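PDB 4XKY: dihydrodipicolinate synthase from Bacteroides thetaiotaomicron, which probably catalyses a Schiff-base aldolase or lyase reaction involving pyruvate, as in the dihydrodipicolinate synthase family of lysine biosynthesis. Local coordinates for residues P15-D18 with L22-E25; T113-L118 with P148-R153; L54-R59 with I85-N90. One frame throughout, in Å; residues are numbered along the deposited sequence.

Interaction 1 (P15-D18 with L22-E25); sequences PLLD and LDVE
D23 turns its side chain toward P15 and L17, and its backbone N donates to P15 O at 2.9 Å. That bond is nearly straight at hydrogen (165°), although the donor stands well above the carbonyl plane. Along the D23 side chain, CB lies 3.8 Å from P15 CB and the same distance from L17 CD2, wedged between the proline ring and the leucine. CG lies anti to the backbone N (chi1 174°), which sets the carboxylate across the end of L17, the two side chains crossing at about a right angle and L17 CD2 lying 3.9 Å from D23 CG. OD1 also lies near that methyl, but its polar partner is the backbone N of G26: D23 is the N-cap of helix 24-36, a place where a short acidic side chain can bend back to an N-H of the first turn. OD2 sits 3.9 Å from P15 CB and accepts from S273 N. L22 brings CD1 to 3.3 Å from P15 O, while its backbone pairs with L16 as an antiparallel non-hydrogen-bonded pair, the leucine side chains diverging and L16 packing on L58. With both carboxylate oxygens taken by backbone N-H groups and the carbons lined by proline and leucine, the buried aspartate can probably keep its charge and favour the start of helix 24-36, reached from the first barrel strand, 7-8, through this hairpin.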
# COMPACT_ATOMS: atom_id res chain seq x y z
N PRO A 15 -18.54 -18.16 19.03
CA PRO A 15 -19.77 -18.76 18.47
C PRO A 15 -20.96 -17.90 18.77
O PRO A 15 -21.08 -17.37 19.88
CB PRO A 15 -19.87 -20.12 19.15
CG PRO A 15 -18.73 -20.23 20.10
CD PRO A 15 -18.04 -18.90 20.19
N LEU A 16 -21.80 -17.72 17.75
CA LEU A 16 -22.93 -16.81 17.77
C LEU A 16 -24.23 -17.51 17.40
O LEU A 16 -24.25 -18.41 16.55
CB LEU A 16 -22.68 -15.73 16.74
CG LEU A 16 -21.42 -14.91 16.97
CD1 LEU A 16 -21.32 -13.92 15.81
CD2 LEU A 16 -21.48 -14.20 18.32
N LEU A 17 -25.32 -17.09 18.03
CA LEU A 17 -26.67 -17.46 17.55
C LEU A 17 -27.23 -16.39 16.64
O LEU A 17 -28.12 -16.64 15.84
CB LEU A 17 -27.63 -17.67 18.74
CG LEU A 17 -27.28 -18.83 19.67
CD1 LEU A 17 -28.34 -18.99 20.77
CD2 LEU A 17 -27.19 -20.13 18.88
N ASP A 18 -26.74 -15.17 16.82
CA ASP A 18 -27.16 -14.03 16.00
C ASP A 18 -26.06 -12.98 16.10
O ASP A 18 -25.09 -13.20 16.82
CB ASP A 18 -28.53 -13.49 16.46
CG ASP A 18 -29.22 -12.63 15.38
OD1 ASP A 18 -28.79 -12.65 14.21
OD2 ASP A 18 -30.20 -11.93 15.69
N LEU A 22 -24.51 -14.51 21.88
CA LEU A 22 -23.49 -15.53 22.05
C LEU A 22 -24.12 -16.93 22.08
O LEU A 22 -25.11 -17.14 22.76
CB LEU A 22 -22.72 -15.28 23.36
CG LEU A 22 -21.46 -16.14 23.64
CD1 LEU A 22 -20.31 -15.77 22.72
CD2 LEU A 22 -21.02 -15.99 25.10
N ASP A 23 -23.52 -17.88 21.36
CA ASP A 23 -23.90 -19.32 21.41
C ASP A 23 -23.17 -20.01 22.56
O ASP A 23 -22.08 -20.58 22.40
CB ASP A 23 -23.55 -20.01 20.09
CG ASP A 23 -23.78 -21.53 20.13
OD1 ASP A 23 -24.55 -22.04 20.98
OD2 ASP A 23 -23.18 -22.23 19.30
N VAL A 24 -23.77 -19.95 23.74
CA VAL A 24 -23.10 -20.45 24.95
C VAL A 24 -22.90 -21.96 24.91
O VAL A 24 -21.86 -22.45 25.28
CB VAL A 24 -23.84 -20.05 26.23
CG1 VAL A 24 -23.13 -20.65 27.43
CG2 VAL A 24 -23.90 -18.53 26.35
N GLU A 25 -23.90 -22.69 24.44
CA GLU A 25 -23.80 -24.13 24.41
C GLU A 25 -22.74 -24.58 23.44
O GLU A 25 -22.00 -25.50 23.74
CB GLU A 25 -25.16 -24.75 24.06
CG GLU A 25 -26.18 -24.46 25.16
CD GLU A 25 -27.11 -25.61 25.46
OE1 GLU A 25 -28.33 -25.44 25.27
OE2 GLU A 25 -26.62 -26.69 25.89

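Interaction 2 (T113-L118 with P148-R153); sequences TGQPEL and PATIQR
Q115 and T150 meet between the first turns of two helices. In the first of them, G114 takes the N-cap position and its O accepts from L118 N at 3.3 Å, opening helix 115-125; as a glycine it brings no side chain into this entry turn. Next comes Q115, whose amide makes the polar contact. Bent at chi2 (-53°), its chain brings the amide round to T150. T150 OG1 donates to Q115 OE1; the modelled separation of 2.4 Å is very short and its exact value doubtful. Threonine suits the partner's place because its hydroxyl can give this bond while its methyl, anti to its own backbone N, is left for apolar packing. The same OE1 also accepts from A147 N, and NE2 donates to N145 O, so both ends of the amide are tied to the chain leading into helix 148-154. A glutamine suits this place because it can offer an acceptor and a donor at once. Helices 115-125 and 148-154 are successive outer helices of the TIM barrel, each following its own parallel strand, 102-105 and 133-137. P116, one residue on, points away from the partner helix, and its lack of an N-H costs little in a first helical turn. E117 makes no contact with the partner helix and packs on the backbone of a neighbouring subunit. L118, one turn beyond Q115, again faces T150: its CB comes to 4.3 Å of T150 CG2, a light apolar touch.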
# COMPACT_ATOMS: atom_id res chain seq x y z
N THR A 113 3.75 5.88 14.24
CA THR A 113 4.57 6.58 13.26
C THR A 113 5.91 5.86 13.18
O THR A 113 6.37 5.51 12.09
CB THR A 113 4.78 8.06 13.62
N GLY A 114 6.51 5.61 14.33
CA GLY A 114 7.86 5.06 14.41
C GLY A 114 8.07 4.14 15.60
O GLY A 114 7.15 3.90 16.39
N GLN A 115 9.29 3.65 15.73
CA GLN A 115 9.66 2.77 16.84
C GLN A 115 9.59 3.48 18.20
O GLN A 115 9.02 2.93 19.13
CB GLN A 115 11.04 2.14 16.62
CG GLN A 115 11.13 1.27 15.37
CD GLN A 115 10.04 0.22 15.32
OE1 GLN A 115 9.93 -0.62 16.20
NE2 GLN A 115 9.22 0.26 14.27
N PRO A 116 10.12 4.71 18.31
CA PRO A 116 10.04 5.39 19.60
C PRO A 116 8.60 5.52 20.13
O PRO A 116 8.38 5.35 21.33
CB PRO A 116 10.66 6.77 19.32
CG PRO A 116 11.57 6.54 18.15
CD PRO A 116 10.81 5.56 17.31
N GLU A 117 7.64 5.76 19.24
CA GLU A 117 6.24 5.85 19.65
C GLU A 117 5.62 4.51 20.06
O GLU A 117 4.74 4.49 20.93
CB GLU A 117 5.37 6.46 18.55
CG GLU A 117 5.74 7.87 18.17
CD GLU A 117 6.55 7.91 16.89
OE1 GLU A 117 5.95 8.14 15.83
OE2 GLU A 117 7.78 7.67 16.96
N LEU A 118 6.03 3.41 19.43
CA LEU A 118 5.58 2.10 19.88
C LEU A 118 6.04 1.81 21.30
O LEU A 118 5.30 1.22 22.10
CB LEU A 118 6.11 0.99 18.97
CG LEU A 118 5.33 0.71 17.69
CD1 LEU A 118 5.96 -0.48 16.98
CD2 LEU A 118 3.87 0.43 17.99
N PRO A 148 12.84 -5.50 15.62
CA PRO A 148 13.44 -6.43 16.58
C PRO A 148 13.92 -5.77 17.85
O PRO A 148 13.58 -6.24 18.94
CB PRO A 148 14.59 -7.02 15.79
CG PRO A 148 14.05 -7.10 14.41
CD PRO A 148 13.25 -5.82 14.24
N ALA A 149 14.69 -4.68 17.73
CA ALA A 149 15.23 -4.00 18.90
C ALA A 149 14.10 -3.47 19.79
O ALA A 149 14.23 -3.47 21.00
CB ALA A 149 16.18 -2.88 18.48
N THR A 150 13.01 -3.02 19.18
CA THR A 150 11.83 -2.53 19.90
C THR A 150 11.25 -3.64 20.78
O THR A 150 10.91 -3.41 21.93
CB THR A 150 10.72 -2.02 18.95
OG1 THR A 150 11.20 -0.89 18.21
CG2 THR A 150 9.50 -1.57 19.72
N ILE A 151 11.15 -4.85 20.23
CA ILE A 151 10.66 -5.98 21.00
C ILE A 151 11.60 -6.32 22.14
O ILE A 151 11.14 -6.58 23.24
CB ILE A 151 10.39 -7.21 20.10
CG1 ILE A 151 9.08 -7.00 19.35
CG2 ILE A 151 10.25 -8.48 20.91
CD1 ILE A 151 8.92 -7.90 18.15
N GLN A 152 12.91 -6.32 21.87
CA GLN A 152 13.91 -6.51 22.94
C GLN A 152 13.65 -5.55 24.07
O GLN A 152 13.61 -5.93 25.24
CB GLN A 152 15.32 -6.20 22.45
CG GLN A 152 16.24 -7.38 22.25
CD GLN A 152 17.58 -6.94 21.69
OE1 GLN A 152 18.06 -7.47 20.68
NE2 GLN A 152 18.19 -5.94 22.33
N ARG A 153 13.49 -4.29 23.69
CA ARG A 153 13.34 -3.20 24.63
C ARG A 153 12.06 -3.29 25.49
O ARG A 153 12.11 -3.04 26.69
CB ARG A 153 13.38 -1.87 23.88
CG ARG A 153 12.99 -0.65 24.70
CD ARG A 153 14.03 -0.25 25.73
NE ARG A 153 13.52 0.88 26.51
CZ ARG A 153 13.41 2.13 26.06
NH1 ARG A 153 13.79 2.44 24.81
NH2 ARG A 153 12.93 3.08 26.85

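Interaction 3 (L54-R59 with I85-N90)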
# COMPACT_ATOMS: atom_id res chain seq x y z
N LEU A 54 -17.74 -7.32 16.61
CA LEU A 54 -18.69 -7.60 17.69
C LEU A 54 -18.86 -6.40 18.59
O LEU A 54 -17.96 -5.62 18.77
CB LEU A 54 -18.20 -8.77 18.54
CG LEU A 54 -18.03 -10.07 17.75
CD1 LEU A 54 -17.63 -11.19 18.68
CD2 LEU A 54 -19.27 -10.45 16.96
N SER A 55 -20.05 -6.28 19.17
CA SER A 55 -20.32 -5.24 20.13
C SER A 55 -19.47 -5.43 21.40
O SER A 55 -18.96 -6.52 21.68
CB SER A 55 -21.80 -5.25 20.51
OG SER A 55 -22.07 -6.33 21.40
N TYR A 56 -19.31 -4.36 22.16
CA TYR A 56 -18.60 -4.44 23.44
C TYR A 56 -19.24 -5.44 24.37
O TYR A 56 -18.57 -6.19 25.03
CB TYR A 56 -18.63 -3.09 24.14
CG TYR A 56 -17.45 -2.90 25.04
CD1 TYR A 56 -16.18 -2.77 24.50
CD2 TYR A 56 -17.58 -2.86 26.43
CE1 TYR A 56 -15.07 -2.59 25.29
CE2 TYR A 56 -16.47 -2.68 27.23
CZ TYR A 56 -15.21 -2.55 26.65
OH TYR A 56 -14.07 -2.37 27.37
N LYS A 57 -20.56 -5.43 24.44
CA LYS A 57 -21.27 -6.39 25.25
C LYS A 57 -20.88 -7.82 24.90
O LYS A 57 -20.56 -8.63 25.78
CB LYS A 57 -22.78 -6.20 25.10
CG LYS A 57 -23.63 -7.13 25.95
CD LYS A 57 -25.08 -7.13 25.47
CE LYS A 57 -25.33 -8.20 24.41
NZ LYS A 57 -26.66 -8.03 23.78
N LEU A 58 -20.87 -8.13 23.61
CA LEU A 58 -20.58 -9.50 23.20
C LEU A 58 -19.15 -9.89 23.50
O LEU A 58 -18.89 -10.99 23.96
CB LEU A 58 -20.89 -9.70 21.74
CG LEU A 58 -21.18 -11.08 21.20
CD1 LEU A 58 -22.11 -11.86 22.09
CD2 LEU A 58 -21.80 -10.91 19.84
N ARG A 59 -18.21 -8.98 23.29
CA ARG A 59 -16.83 -9.23 23.66
C ARG A 59 -16.75 -9.55 25.18
O ARG A 59 -16.06 -10.47 25.59
CB ARG A 59 -15.95 -8.05 23.27
CG ARG A 59 -15.86 -7.86 21.77
CD ARG A 59 -15.52 -6.43 21.39
NE ARG A 59 -14.10 -6.16 21.58
CZ ARG A 59 -13.56 -4.95 21.53
NH1 ARG A 59 -14.32 -3.87 21.32
NH2 ARG A 59 -12.25 -4.81 21.73
N ILE A 85 -8.02 3.24 24.16
CA ILE A 85 -7.23 2.70 25.26
C ILE A 85 -8.07 2.55 26.51
O ILE A 85 -7.92 1.57 27.22
CB ILE A 85 -5.96 3.53 25.52
CG1 ILE A 85 -5.01 3.32 24.33
CG2 ILE A 85 -5.28 3.09 26.83
CD1 ILE A 85 -3.85 4.29 24.30
N VAL A 86 -9.00 3.47 26.75
CA VAL A 86 -9.89 3.32 27.88
C VAL A 86 -10.64 1.98 27.76
O VAL A 86 -10.70 1.24 28.71
CB VAL A 86 -10.88 4.51 28.02
CG1 VAL A 86 -12.02 4.14 28.95
CG2 VAL A 86 -10.14 5.74 28.53
N GLU A 87 -11.19 1.68 26.58
CA GLU A 87 -11.93 0.43 26.38
C GLU A 87 -11.02 -0.81 26.51
O GLU A 87 -11.40 -1.82 27.09
CB GLU A 87 -12.62 0.42 25.01
CG GLU A 87 -13.67 1.51 24.80
CD GLU A 87 -14.75 1.53 25.85
OE1 GLU A 87 -14.93 0.51 26.54
OE2 GLU A 87 -15.42 2.58 26.00
N SER A 88 -9.82 -0.70 25.97
CA SER A 88 -8.84 -1.76 26.09
C SER A 88 -8.51 -2.10 27.58
O SER A 88 -8.53 -3.28 27.98
CB SER A 88 -7.60 -1.41 25.27
OG SER A 88 -6.62 -2.42 25.41
N VAL A 89 -8.23 -1.07 28.38
CA VAL A 89 -7.93 -1.27 29.79
C VAL A 89 -9.15 -1.89 30.49
O VAL A 89 -9.00 -2.80 31.30
CB VAL A 89 -7.49 0.05 30.46
CG1 VAL A 89 -7.44 -0.10 31.98
CG2 VAL A 89 -6.12 0.47 29.90
N ASN A 90 -10.36 -1.46 30.15
CA ASN A 90 -11.56 -2.02 30.75
C ASN A 90 -11.68 -3.53 30.46
O ASN A 90 -12.09 -4.30 31.33
CB ASN A 90 -12.79 -1.23 30.28
CG ASN A 90 -14.09 -1.79 30.84
OD1 ASN A 90 -14.39 -1.61 32.01
ND2 ASN A 90 -14.85 -2.47 30.00
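The hydroxyl of Y56 is gripped from two directions by the helix opposite. It donates to E87 O at 2.7 Å, tilted only moderately from the carbonyl plane, and accepts from N90 ND2, also at 2.7 Å. The amide N-H of N90 points almost straight at the oxygen (166° at hydrogen), and both partners lie at the ring's edge, in its plane. Tyrosine suits the position because its single OH can give one bond and take another, and its ring is long enough to bridge helices whose nearest CA atoms are 8.8 Å apart. The side chain of N90, anti to its backbone N (chi1 178°), swings its amide up to the phenol. Over one face of the ring stands E87 OE1, 3.1 Å from Y56 CZ, with the carboxylate plane turned 77° from the ring. E87 OE2 accepts from the backbone of a neighbouring subunit, which probably helps to fix the carboxylate's orientation. A phenylalanine in place of this tyrosine would probably leave E87 O without its donor and N90 ND2 without its acceptor, its amide freer to turn. Around the ring, Y56 also packs on L91, and an aromatic side chain of the neighbouring subunit meets it at a steep angle. Behind it, S55 is the N-cap of its helix, its OG accepting from L58 N at 3.1 Å. R59, one turn after S55, forms a salt bridge with D82 and touches L91. Helices 56-70 and 85-97 thus lie side by side on the outside of the barrel, each following its own strand, 42-44 and 76-79, with their first turns joined here and the neighbouring subunit packed against both.

Along the chain the contacts come in the order interaction 1, interaction 3, interaction 2. All belong to one TIM barrel; interactions 2 and 3 lie in the helical shell, interaction 1 in the hairpin leading into helix 24-36. Interactions 1 and 3 are neighbours, centres about 18 Å apart, and touch where L16 and L22 pack on L58, so the hairpin rests on the start of helix 56-70. Interaction 2 lies on the opposite side of the chain's centre from interaction 1, centres about 39 Å apart, its centre about 26 Å from that of interaction 3. Interactions 2 and 3 both join consecutive outer helices and reach a neighbouring subunit, linking barrel packing to the tetramer.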